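Local coordinates for beta-ketoacyl-[acyl-carrier-protein] synthase III (Pseudomonas aeruginosa, PDB 2X3E) that probably catalyses the first condensation of bacterial fatty acid synthesis, joining acetyl-CoA and malonyl-ACP to give acetoacetyl-ACP, at residues A[245-250]-A[269-274]; A[305-310]-A[319-324]. The protein carries 1 engineered substitution. One frame throughout, in Å; residues are numbered along the deposited sequence. Where two conformers were deposited one is given.

Interaction 1: residues A[245-250]-A[269-274]; sequences HHLVPH and ERVVSN
The imidazole of His246 meets Arg270 through a water: its ND1 holds the water at the ring edge, in plane, at 2.9 Å, and the water donates to Arg270 O. CB of His245 lies over one face of the ring, offset toward the rim, while the far nitrogen, NE2, is hydrogen-bonded to Arg300 N. Its two ring nitrogens let histidine serve two backbones at once, Arg270 through the water and Arg300 directly. Arg270 O also accepts Leu247 N at 3.1 Å, a nearly straight bond with the donor tilted 32° from the carbonyl plane. Leu247 O in turn takes Val272 N, and a CA-H...O contact from Val271 CA at 3.3 Å adds to its grip. This makes a single backbone bridge beside edge strand 246-249 of the C-terminal sheet in a thiolase-like fold. Val272 holds CG1 anti to the backbone N (chi1 -178°), which puts CG2 beside that N, where it packs on Val248 CG2 at 3.8 Å. The rigid Pro249 ring presents CD and CG to Val271 CG1, CD at 3.7 Å, the side chains at about a right angle. The aliphatic part of Arg270 rests on His245 O, while NH1 hydrogen-bonds to Leu244 O and Ser242 O.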
loop_
_atom_site.group_PDB
_atom_site.type_symbol
_atom_site.label_atom_id
_atom_site.label_comp_id
_atom_site.label_asym_id
_atom_site.label_seq_id
_atom_site.Cartn_x
_atom_site.Cartn_y
_atom_site.Cartn_z
ATOM N N HIS A 245 6.452 29.768 3.534
ATOM C CA HIS A 245 5.935 30.171 4.837
ATOM C C HIS A 245 6.040 29.020 5.832
ATOM O O HIS A 245 6.331 29.240 7.008
ATOM C CB HIS A 245 4.469 30.614 4.740
ATOM C CG HIS A 245 4.273 31.922 4.039
ATOM N ND1 HIS A 245 4.029 32.012 2.686
ATOM C CD2 HIS A 245 4.270 33.192 4.508
ATOM C CE1 HIS A 245 3.892 33.281 2.348
ATOM N NE2 HIS A 245 4.032 34.019 3.436
ATOM N N HIS A 246 5.780 27.804 5.352
ATOM C CA HIS A 246 5.680 26.622 6.213
ATOM C C HIS A 246 6.385 25.410 5.625
ATOM O O HIS A 246 6.073 24.967 4.520
ATOM C CB HIS A 246 4.214 26.257 6.455
ATOM C CG HIS A 246 3.363 27.419 6.854
ATOM N ND1 HIS A 246 3.540 28.092 8.042
ATOM C CD2 HIS A 246 2.325 28.020 6.227
ATOM C CE1 HIS A 246 2.658 29.072 8.123
ATOM N NE2 HIS A 246 1.906 29.048 7.037
ATOM N N LEU A 247 7.339 24.877 6.377
ATOM C CA LEU A 247 7.966 23.607 6.060
ATOM C C LEU A 247 7.529 22.600 7.120
ATOM O O LEU A 247 7.753 22.818 8.318
ATOM C CB LEU A 247 9.485 23.738 6.069
ATOM C CG LEU A 247 10.266 22.479 5.671
ATOM C CD1 LEU A 247 9.875 21.992 4.284
ATOM C CD2 LEU A 247 11.769 22.763 5.754
ATOM N N VAL A 248 6.893 21.521 6.680
ATOM C CA VAL A 248 6.391 20.485 7.579
ATOM C C VAL A 248 7.075 19.160 7.245
ATOM O O VAL A 248 6.603 18.395 6.407
ATOM C CB VAL A 248 4.865 20.316 7.487
ATOM C CG1 VAL A 248 4.377 19.456 8.641
ATOM C CG2 VAL A 248 4.176 21.663 7.509
ATOM N N PRO A 249 8.221 18.902 7.879
ATOM C CA PRO A 249 8.948 17.669 7.636
ATOM C C PRO A 249 8.462 16.502 8.496
ATOM O O PRO A 249 7.839 16.697 9.549
ATOM C CB PRO A 249 10.376 18.041 8.024
ATOM C CG PRO A 249 10.217 19.069 9.038
ATOM C CD PRO A 249 9.011 19.852 8.680
ATOM N N HIS A 250 8.762 15.293 8.045
ATOM C CA HIS A 250 8.680 14.136 8.907
ATOM C C HIS A 250 9.512 14.436 10.149
ATOM O O HIS A 250 10.667 14.865 10.051
ATOM C CB HIS A 250 9.200 12.885 8.182
ATOM C CG HIS A 250 9.575 11.766 9.100
ATOM N ND1 HIS A 250 8.719 11.285 10.067
ATOM C CD2 HIS A 250 10.710 11.035 9.203
ATOM C CE1 HIS A 250 9.316 10.310 10.731
ATOM N NE2 HIS A 250 10.523 10.135 10.224
ATOM N N GLU A 269 12.209 28.897 12.592
ATOM C CA GLU A 269 10.858 29.163 13.095
ATOM C C GLU A 269 9.759 28.790 12.092
ATOM O O GLU A 269 8.616 28.562 12.489
ATOM C CB GLU A 269 10.710 30.636 13.503
ATOM C CG GLU A 269 10.688 31.601 12.324
ATOM C CD GLU A 269 10.980 33.033 12.704
ATOM O OE1 GLU A 269 10.865 33.386 13.902
ATOM O OE2 GLU A 269 11.317 33.813 11.791
ATOM N N ARG A 270 10.102 28.735 10.807
ATOM C CA ARG A 270 9.156 28.338 9.767
ATOM C C ARG A 270 8.952 26.825 9.674
ATOM O O ARG A 270 8.046 26.367 8.976
ATOM C CB ARG A 270 9.601 28.869 8.409
ATOM C CG ARG A 270 9.667 30.370 8.361
ATOM C CD ARG A 270 9.864 30.862 6.958
ATOM N NE ARG A 270 10.259 32.267 6.929
ATOM C CZ ARG A 270 10.504 32.959 5.818
ATOM N NH1 ARG A 270 10.383 32.384 4.626
ATOM N NH2 ARG A 270 10.865 34.232 5.900
ATOM N N VAL A 271 9.789 26.050 10.358
ATOM C CA VAL A 271 9.602 24.603 10.418
ATOM C C VAL A 271 8.539 24.291 11.472
ATOM O O VAL A 271 8.679 24.679 12.637
ATOM C CB VAL A 271 10.915 23.865 10.753
ATOM C CG1 VAL A 271 10.680 22.356 10.813
ATOM C CG2 VAL A 271 11.983 24.207 9.714
ATOM N N VAL A 272 7.477 23.612 11.055
ATOM C CA VAL A 272 6.395 23.217 11.958
ATOM C C VAL A 272 6.824 21.945 12.680
ATOM O O VAL A 272 7.122 20.938 12.034
ATOM C CB VAL A 272 5.074 22.957 11.199
ATOM C CG1 VAL A 272 3.945 22.584 12.176
ATOM C CG2 VAL A 272 4.687 24.168 10.370
ATOM N N SER A 273 6.863 21.995 14.011
ATOM C CA SER A 273 7.383 20.883 14.804
ATOM C C SER A 273 6.677 20.702 16.150
ATOM O O SER A 273 6.525 21.656 16.918
ATOM C CB SER A 273 8.876 21.078 15.049
ATOM O OG SER A 273 9.387 20.061 15.900
ATOM N N ASN A 274 6.266 19.466 16.422
ATOM C CA ASN A 274 5.756 19.071 17.734
ATOM C C ASN A 274 6.434 17.807 18.260
ATOM O O ASN A 274 5.901 17.131 19.137
ATOM C CB ASN A 274 4.236 18.870 17.680
ATOM C CG ASN A 274 3.821 17.754 16.734
ATOM O OD1 ASN A 274 4.541 17.415 15.800
ATOM N ND2 ASN A 274 2.648 17.186 16.974
HETATM O O HOH W 1 5.552 27.555 10.042
#

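Interaction 2: residues A[305-310]-A[319-324]; sequences MVLTGF and VALRWP
Met305 reaches alongside Leu321 and on to Trp323, its side chain pointing the same way as both. Its CB sits against Leu321 O, 3.4 Å away. CG, anti to the backbone N (chi1 177°), packs on Leu321 CD2 at 3.9 Å. SD, still near Leu321 CD2, comes to 3.5 Å from Trp323 CE3, and its position relative to the six-membered ring is oblique, 4.6 Å from the centroid and 55° off the normal: a Met-aromatic contact. The chain then bends at chi3 (-82°), and CE settles near Trp323 CE3, at 3.7 Å, and CD2. A long, flexible thioether suits this place because it can follow the leucine and still lay a polarisable sulfur by the indole. Leu321 CD2 also touches Leu307 CG, at 4.1 Å. Met305, Leu307 and Leu321 lie on the sheet face turned to helix 285-295, and Trp323, just past the strand, joins them there: Leu290 meets Met305 and Trp323, Ile286 meets Leu307. On the opposite face Val306 CG2 lies by Ala320 CB, a small partner at this close, non-hydrogen-bonded pair. Two hydrogen-bonded pairs flank it, Met305 with Leu321 and Leu307 with Val319, each carrying two N-H...O bonds; Met305 N donates to Leu321 O at 2.9 Å. Strands 304-311 and 315-322 follow one another in the chain and pair antiparallel: a beta hairpin in the C-terminal half of the thiolase fold.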
loop_
_atom_site.group_PDB
_atom_site.type_symbol
_atom_site.label_atom_id
_atom_site.label_comp_id
_atom_site.label_asym_id
_atom_site.label_seq_id
_atom_site.Cartn_x
_atom_site.Cartn_y
_atom_site.Cartn_z
ATOM N N MET A 305 3.554 26.290 1.314
ATOM C CA MET A 305 3.889 25.164 2.180
ATOM C C MET A 305 4.521 24.007 1.405
ATOM O O MET A 305 4.141 23.717 0.266
ATOM C CB MET A 305 2.623 24.672 2.888
ATOM C CG MET A 305 2.808 23.444 3.781
ATOM S SD MET A 305 1.253 22.960 4.559
ATOM C CE MET A 305 1.205 24.106 5.935
ATOM N N VAL A 306 5.493 23.358 2.042
ATOM C CA VAL A 306 6.036 22.093 1.568
ATOM C C VAL A 306 6.007 21.062 2.698
ATOM O O VAL A 306 6.399 21.349 3.839
ATOM C CB VAL A 306 7.467 22.254 1.028
ATOM C CG1 VAL A 306 8.101 20.890 0.712
ATOM C CG2 VAL A 306 7.451 23.135 -0.218
ATOM N N LEU A 307 5.502 19.880 2.366
ATOM C CA LEU A 307 5.548 18.729 3.241
ATOM C C LEU A 307 6.658 17.846 2.702
ATOM O O LEU A 307 6.768 17.659 1.494
ATOM C CB LEU A 307 4.222 17.966 3.219
ATOM C CG LEU A 307 2.943 18.793 3.324
ATOM C CD1 LEU A 307 1.708 17.884 3.265
ATOM C CD2 LEU A 307 2.932 19.625 4.593
ATOM N N THR A 308 7.475 17.295 3.584
ATOM C CA THR A 308 8.594 16.478 3.138
ATOM C C THR A 308 8.873 15.311 4.084
ATOM O O THR A 308 8.749 15.437 5.306
ATOM C CB THR A 308 9.855 17.345 2.936
ATOM O OG1 THR A 308 10.900 16.555 2.348
ATOM C CG2 THR A 308 10.326 17.940 4.250
ATOM N N GLY A 309 9.241 14.171 3.499
ATOM C CA GLY A 309 9.548 12.971 4.259
ATOM C C GLY A 309 10.773 12.234 3.753
ATOM O O GLY A 309 11.153 12.360 2.594
ATOM N N PHE A 310 11.396 11.476 4.651
ATOM C CA PHE A 310 12.463 10.528 4.315
ATOM C C PHE A 310 12.341 9.378 5.310
ATOM O O PHE A 310 12.062 9.612 6.480
ATOM C CB PHE A 310 13.853 11.179 4.419
ATOM C CG PHE A 310 14.977 10.182 4.551
ATOM C CD1 PHE A 310 15.550 9.605 3.428
ATOM C CD2 PHE A 310 15.438 9.801 5.802
ATOM C CE1 PHE A 310 16.575 8.671 3.546
ATOM C CE2 PHE A 310 16.463 8.873 5.932
ATOM C CZ PHE A 310 17.032 8.306 4.794
ATOM N N VAL A 319 5.955 17.492 -1.292
ATOM C CA VAL A 319 4.782 18.022 -1.990
ATOM C C VAL A 319 4.643 19.499 -1.657
ATOM O O VAL A 319 4.780 19.876 -0.492
ATOM C CB VAL A 319 3.487 17.333 -1.525
ATOM C CG1 VAL A 319 2.326 17.698 -2.453
ATOM C CG2 VAL A 319 3.669 15.827 -1.453
ATOM N N ALA A 320 4.372 20.326 -2.664
ATOM C CA ALA A 320 4.120 21.752 -2.460
ATOM C C ALA A 320 2.625 22.016 -2.569
ATOM O O ALA A 320 1.955 21.431 -3.413
ATOM C CB ALA A 320 4.863 22.581 -3.498
ATOM N N LEU A 321 2.120 22.902 -1.717
ATOM C CA LEU A 321 0.745 23.383 -1.802
ATOM C C LEU A 321 0.644 24.736 -1.107
ATOM O O LEU A 321 1.515 25.097 -0.321
ATOM C CB LEU A 321 -0.225 22.386 -1.150
ATOM C CG LEU A 321 -0.198 22.235 0.380
ATOM C CD1 LEU A 321 -1.449 21.490 0.872
ATOM C CD2 LEU A 321 1.077 21.522 0.860
ATOM N N ARG A 322 -0.405 25.491 -1.412
ATOM C CA ARG A 322 -0.748 26.653 -0.599
ATOM C C ARG A 322 -1.780 26.195 0.415
ATOM O O ARG A 322 -2.716 25.479 0.066
ATOM C CB ARG A 322 -1.273 27.801 -1.458
ATOM C CG ARG A 322 -0.192 28.427 -2.349
ATOM C CD ARG A 322 -0.716 29.619 -3.134
ATOM N NE ARG A 322 -1.899 29.259 -3.918
ATOM C CZ ARG A 322 -3.094 29.854 -3.842
ATOM N NH1 ARG A 322 -3.312 30.893 -3.029
ATOM N NH2 ARG A 322 -4.085 29.416 -4.608
ATOM N N TRP A 323 -1.587 26.571 1.677
ATOM C CA TRP A 323 -2.416 26.038 2.759
ATOM C C TRP A 323 -3.809 26.659 2.687
ATOM O O TRP A 323 -3.932 27.885 2.595
ATOM C CB TRP A 323 -1.776 26.306 4.129
ATOM C CG TRP A 323 -2.554 25.705 5.270
ATOM C CD1 TRP A 323 -3.269 26.371 6.217
ATOM C CD2 TRP A 323 -2.716 24.313 5.550
ATOM N NE1 TRP A 323 -3.857 25.481 7.081
ATOM C CE2 TRP A 323 -3.533 24.207 6.692
ATOM C CE3 TRP A 323 -2.248 23.145 4.945
ATOM C CZ2 TRP A 323 -3.893 22.977 7.245
ATOM C CZ3 TRP A 323 -2.606 21.917 5.498
ATOM C CH2 TRP A 323 -3.424 21.848 6.635
ATOM N N PRO A 324 -4.861 25.817 2.706
ATOM C CA PRO A 324 -6.221 26.319 2.605
ATOM C C PRO A 324 -6.797 26.697 3.960
ATOM O O PRO A 324 -6.177 26.444 4.997
ATOM C CB PRO A 324 -6.977 25.122 2.028
ATOM C CG PRO A 324 -6.293 23.948 2.623
ATOM C CD PRO A 324 -4.843 24.344 2.802
#

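Interaction 1 closes before interaction 2 opens along the chain, and their centres lie 10 Å apart on the same side of the molecule's centre. Both reach one mixed sheet through strands 246-249 and 304-311, which run parallel, with strand 315-322 beyond. Val248 N probably bonds to Val306 O at 2.9 Å, and His250 N probably to Thr308 O, so strand 304-311 pairs with the backbone on either side of Pro249, up to His250, a predicted catalytic residue. Strand 246-249 is bridged once by the 269-274 loop on one edge and paired with the hairpin on the other. His250 also touches Asn280 and Ala112, an engineered residue, both at predicted active-site positions, which puts this end of the sheet at the presumed active site.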